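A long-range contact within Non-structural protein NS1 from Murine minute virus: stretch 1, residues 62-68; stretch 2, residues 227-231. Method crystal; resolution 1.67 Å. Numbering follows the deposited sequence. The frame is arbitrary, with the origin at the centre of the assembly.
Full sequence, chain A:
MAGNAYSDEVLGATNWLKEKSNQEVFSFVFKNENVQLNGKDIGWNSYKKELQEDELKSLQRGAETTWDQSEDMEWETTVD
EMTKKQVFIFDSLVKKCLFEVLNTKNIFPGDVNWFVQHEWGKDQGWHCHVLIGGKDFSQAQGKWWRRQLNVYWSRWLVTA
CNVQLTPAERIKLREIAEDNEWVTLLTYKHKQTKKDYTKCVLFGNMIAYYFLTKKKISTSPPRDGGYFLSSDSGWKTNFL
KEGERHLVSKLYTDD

Stretch 1, residues 62-68: GAETTWD
Stretch 2, residues 227-231: YFLSS

Residues 62-68 form part of a longer helix, with phi/psi values close to -60°/-45°, Thr-65 being at -72°/-32°, and regular i to i+4 bonds: Thr-66 N to Gly-62 O (3.0 Å), Trp-67 N to Ala-63 O (2.9 Å) and Asp-68 N to Glu-64 O (2.9 Å). Residues 227-231 are a strand that continues later in the chain. The strand passes the helix with 8.7 Å between the axes at closest approach and 113° between their N-to-C directions. The CA atoms come nearest at Trp-67 and Leu-229, 6.4 Å apart. No hydrogen bond links the two stretches; the contact rests on packing that buries 259 Å², counting both sides.

Tyr-227 (phi/psi -111°/150°; chi1 77°, p; chi2 -83°) enters the strand without touching the helix. Phe-228 departs from extended geometry at -92°/-48°, and its CA-to-CB bond points sideways to the helix, with chi1 at -70° (m) and chi2 at -79°. Its contact is made with Trp-67, whose chi1 of 176° (t) and chi2 of -85° carry the indole from a sideways CA-to-CB bond to the strand. Trp-67 CZ3 thereby lies 3.3 Å from Phe-228 O and 4.4 Å from Phe-228 CB.

Leu-229 (-166°/138°) is the centre of the contact, with 78 Å² covered by the helix. Its CA-to-CB bond points toward the helix, and chi1 -178° (t) with chi2 80° (p) sets the two methyls against the helical surface. Leu-229 CD1 is 3.5 Å from Thr-66 CG2, 3.5 Å from Trp-67 N and 3.9 Å from Trp-67 CB, near the plane of the indole at its edge; it also lies 3.8 Å from Ala-63 O. Leu-229 CD2 is 4.1 Å from Ala-63 CB. Ala-63, one turn before Trp-67, adds a small methyl to the surface on which Leu-229 packs.

The CA-to-CB bond of Ser-230 (-134°/160°; chi1 -50°, m) points away from the helix, and Ser-230 O lies 3.5 Å from Thr-66 CG2. The CA-to-CB bond of Thr-66 points toward the strand, with chi1 -67° (m). This rotamer offers the methyl to Leu-229 and Ser-230, while Thr-66 OG1 donates a hydrogen bond to Gly-62 O (2.9 Å), so a polar residue is accommodated in a buried position. The CA-to-CB bond of Ser-231 (-160°/162°; chi1 55°, p) points toward the helix, but the residue stays beyond contact distance, its hydroxyl hydrogen-bonded elsewhere in the structure. On the helix, the CA-to-CB bonds of Glu-64 and Thr-65 (both chi1 -68°, m) point away from the strand, leaving Ala-63, Thr-66 and Trp-67 to form the packing surface.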

ATOM      1  N   GLY A  62      -5.166 -13.391   0.775  1.00 20.93           N
ATOM      2  CA  GLY A  62      -4.510 -12.861   1.955  1.00 22.56           C
ATOM      3  C   GLY A  62      -5.118 -11.551   2.433  1.00 23.66           C
ATOM      4  O   GLY A  62      -5.304 -11.348   3.627  1.00 20.42           O
ATOM      5  N   ALA A  63      -5.451 -10.665   1.504  1.00 21.59           N
ATOM      6  CA  ALA A  63      -6.048  -9.377   1.882  1.00 18.60           C
ATOM      7  C   ALA A  63      -7.431  -9.563   2.507  1.00 20.51           C
ATOM      8  O   ALA A  63      -7.771  -8.916   3.500  1.00 21.19           O
ATOM      9  CB  ALA A  63      -6.142  -8.450   0.660  1.00 20.59           C
ATOM     10  N   GLU A  64      -8.229 -10.440   1.894  1.00 22.21           N
ATOM     11  CA  GLU A  64      -9.561 -10.768   2.389  1.00 21.45           C
ATOM     12  C   GLU A  64      -9.507 -11.280   3.813  1.00 20.54           C
ATOM     13  O   GLU A  64     -10.258 -10.831   4.667  1.00 20.92           O
ATOM     14  CB  GLU A  64     -10.223 -11.822   1.483  1.00 20.90           C
ATOM     15  CG  GLU A  64     -10.572 -11.305   0.101  1.00 20.61           C
ATOM     16  CD  GLU A  64     -10.830 -12.432  -0.898  1.00 25.92           C
ATOM     17  OE1 GLU A  64     -10.558 -13.604  -0.566  1.00 26.18           O
ATOM     18  OE2 GLU A  64     -11.272 -12.128  -2.018  1.00 28.14           O
ATOM     19  N   THR A  65      -8.612 -12.222   4.071  1.00 21.55           N
ATOM     20  CA  THR A  65      -8.547 -12.827   5.398  1.00 22.81           C
ATOM     21  C   THR A  65      -7.964 -11.854   6.419  1.00 22.00           C
ATOM     22  O   THR A  65      -8.359 -11.850   7.566  1.00 22.81           O
ATOM     23  CB  THR A  65      -7.756 -14.145   5.351  1.00 26.99           C
ATOM     24  OG1 THR A  65      -8.528 -15.088   4.593  1.00 28.97           O
ATOM     25  CG2 THR A  65      -7.541 -14.723   6.742  1.00 27.59           C
ATOM     26  N   THR A  66      -7.057 -10.992   5.980  1.00 20.61           N
ATOM     27  CA  THR A  66      -6.549  -9.940   6.852  1.00 18.21           C
ATOM     28  C   THR A  66      -7.678  -9.000   7.267  1.00 20.36           C
ATOM     29  O   THR A  66      -7.792  -8.636   8.446  1.00 20.93           O
ATOM     30  CB  THR A  66      -5.418  -9.157   6.164  1.00 21.16           C
ATOM     31  OG1 THR A  66      -4.284 -10.021   6.008  1.00 23.42           O
ATOM     32  CG2 THR A  66      -5.014  -7.943   6.988  1.00 18.87           C
ATOM     33  N   TRP A  67      -8.518  -8.616   6.307  1.00 19.19           N
ATOM     34  CA  TRP A  67      -9.696  -7.817   6.620  1.00 20.78           C
ATOM     35  C   TRP A  67     -10.608  -8.553   7.594  1.00 22.72           C
ATOM     36  O   TRP A  67     -11.057  -7.994   8.599  1.00 21.90           O
ATOM     37  CB  TRP A  67     -10.471  -7.454   5.348  1.00 20.84           C
ATOM     38  CG  TRP A  67     -11.754  -6.710   5.629  1.00 24.43           C
ATOM     39  CD1 TRP A  67     -12.970  -7.262   5.931  1.00 31.10           C
ATOM     40  CD2 TRP A  67     -11.947  -5.284   5.652  1.00 26.88           C
ATOM     41  NE1 TRP A  67     -13.903  -6.270   6.139  1.00 32.37           N
ATOM     42  CE2 TRP A  67     -13.302  -5.051   5.971  1.00 28.14           C
ATOM     43  CE3 TRP A  67     -11.104  -4.185   5.437  1.00 29.35           C
ATOM     44  CZ2 TRP A  67     -13.840  -3.765   6.073  1.00 32.39           C
ATOM     45  CZ3 TRP A  67     -11.641  -2.902   5.542  1.00 32.06           C
ATOM     46  CH2 TRP A  67     -12.995  -2.706   5.858  1.00 34.05           C
ATOM     47  N   ASP A  68     -10.884  -9.821   7.291  1.00 21.90           N
ATOM     48  CA  ASP A  68     -11.808 -10.605   8.106  1.00 23.26           C
ATOM     49  C   ASP A  68     -11.333 -10.748   9.560  1.00 22.24           C
ATOM     50  O   ASP A  68     -12.128 -10.658  10.494  1.00 24.79           O
ATOM     51  CB  ASP A  68     -12.017 -12.001   7.486  1.00 22.07           C
ATOM     52  CG  ASP A  68     -12.776 -11.963   6.171  1.00 22.82           C
ATOM     53  OD1 ASP A  68     -13.515 -10.986   5.904  1.00 24.11           O
ATOM     54  OD2 ASP A  68     -12.615 -12.934   5.390  1.00 21.79           O
ATOM     55  N   TYR A 227      -7.744   4.496   7.901  1.00 18.07           N
ATOM     56  CA  TYR A 227      -7.097   3.371   7.212  1.00 21.35           C
ATOM     57  C   TYR A 227      -8.103   2.247   6.979  1.00 21.92           C
ATOM     58  O   TYR A 227      -9.055   2.052   7.752  1.00 21.20           O
ATOM     59  CB  TYR A 227      -5.886   2.848   8.013  1.00 20.70           C
ATOM     60  CG  TYR A 227      -6.260   1.984   9.216  1.00 20.36           C
ATOM     61  CD1 TYR A 227      -6.602   2.565  10.436  1.00 19.08           C
ATOM     62  CD2 TYR A 227      -6.273   0.593   9.127  1.00 22.44           C
ATOM     63  CE1 TYR A 227      -6.961   1.785  11.523  1.00 24.06           C
ATOM     64  CE2 TYR A 227      -6.613  -0.196  10.212  1.00 20.35           C
ATOM     65  CZ  TYR A 227      -6.965   0.409  11.408  1.00 24.70           C
ATOM     66  OH  TYR A 227      -7.324  -0.362  12.496  1.00 22.18           O
ATOM     67  N   PHE A 228      -7.885   1.504   5.900  1.00 18.95           N
ATOM     68  CA  PHE A 228      -8.692   0.328   5.583  1.00 20.77           C
ATOM     69  C   PHE A 228      -8.110  -0.959   6.153  1.00 24.31           C
ATOM     70  O   PHE A 228      -8.809  -1.766   6.751  1.00 25.47           O
ATOM     71  CB  PHE A 228      -8.813   0.131   4.074  1.00 19.94           C
ATOM     72  CG  PHE A 228      -9.666   1.148   3.363  1.00 20.13           C
ATOM     73  CD1 PHE A 228     -11.053   1.055   3.383  1.00 21.93           C
ATOM     74  CD2 PHE A 228      -9.076   2.146   2.601  1.00 20.00           C
ATOM     75  CE1 PHE A 228     -11.833   1.973   2.684  1.00 21.34           C
ATOM     76  CE2 PHE A 228      -9.836   3.068   1.911  1.00 21.67           C
ATOM     77  CZ  PHE A 228     -11.227   2.982   1.951  1.00 23.71           C
ATOM     78  N   LEU A 229      -6.817  -1.145   5.929  1.00 19.45           N
ATOM     79  CA  LEU A 229      -6.204  -2.459   5.942  1.00 20.59           C
ATOM     80  C   LEU A 229      -4.700  -2.255   6.008  1.00 21.11           C
ATOM     81  O   LEU A 229      -4.176  -1.369   5.322  1.00 22.18           O
ATOM     82  CB  LEU A 229      -6.588  -3.234   4.655  1.00 21.05           C
ATOM     83  CG  LEU A 229      -6.119  -4.667   4.435  1.00 25.07           C
ATOM     84  CD1 LEU A 229      -7.012  -5.605   5.228  1.00 29.37           C
ATOM     85  CD2 LEU A 229      -6.161  -5.040   2.954  1.00 29.21           C
ATOM     86  N   SER A 230      -4.007  -3.049   6.821  1.00 19.38           N
ATOM     87  CA  SER A 230      -2.551  -3.002   6.873  1.00 17.11           C
ATOM     88  C   SER A 230      -1.975  -4.399   6.849  1.00 17.85           C
ATOM     89  O   SER A 230      -2.669  -5.370   7.166  1.00 18.99           O
ATOM     90  CB  SER A 230      -2.056  -2.272   8.127  1.00 19.02           C
ATOM     91  OG  SER A 230      -2.710  -1.032   8.260  1.00 25.68           O
ATOM     92  N   SER A 231      -0.703  -4.503   6.487  1.00 18.12           N
ATOM     93  CA  SER A 231      -0.010  -5.789   6.539  1.00 19.23           C
ATOM     94  C   SER A 231       1.488  -5.590   6.562  1.00 20.09           C
ATOM     95  O   SER A 231       1.993  -4.536   6.186  1.00 19.16           O
ATOM     96  CB  SER A 231      -0.379  -6.665   5.347  1.00 16.38           C
ATOM     97  OG  SER A 231      -0.134  -5.996   4.117  1.00 18.69           O
TER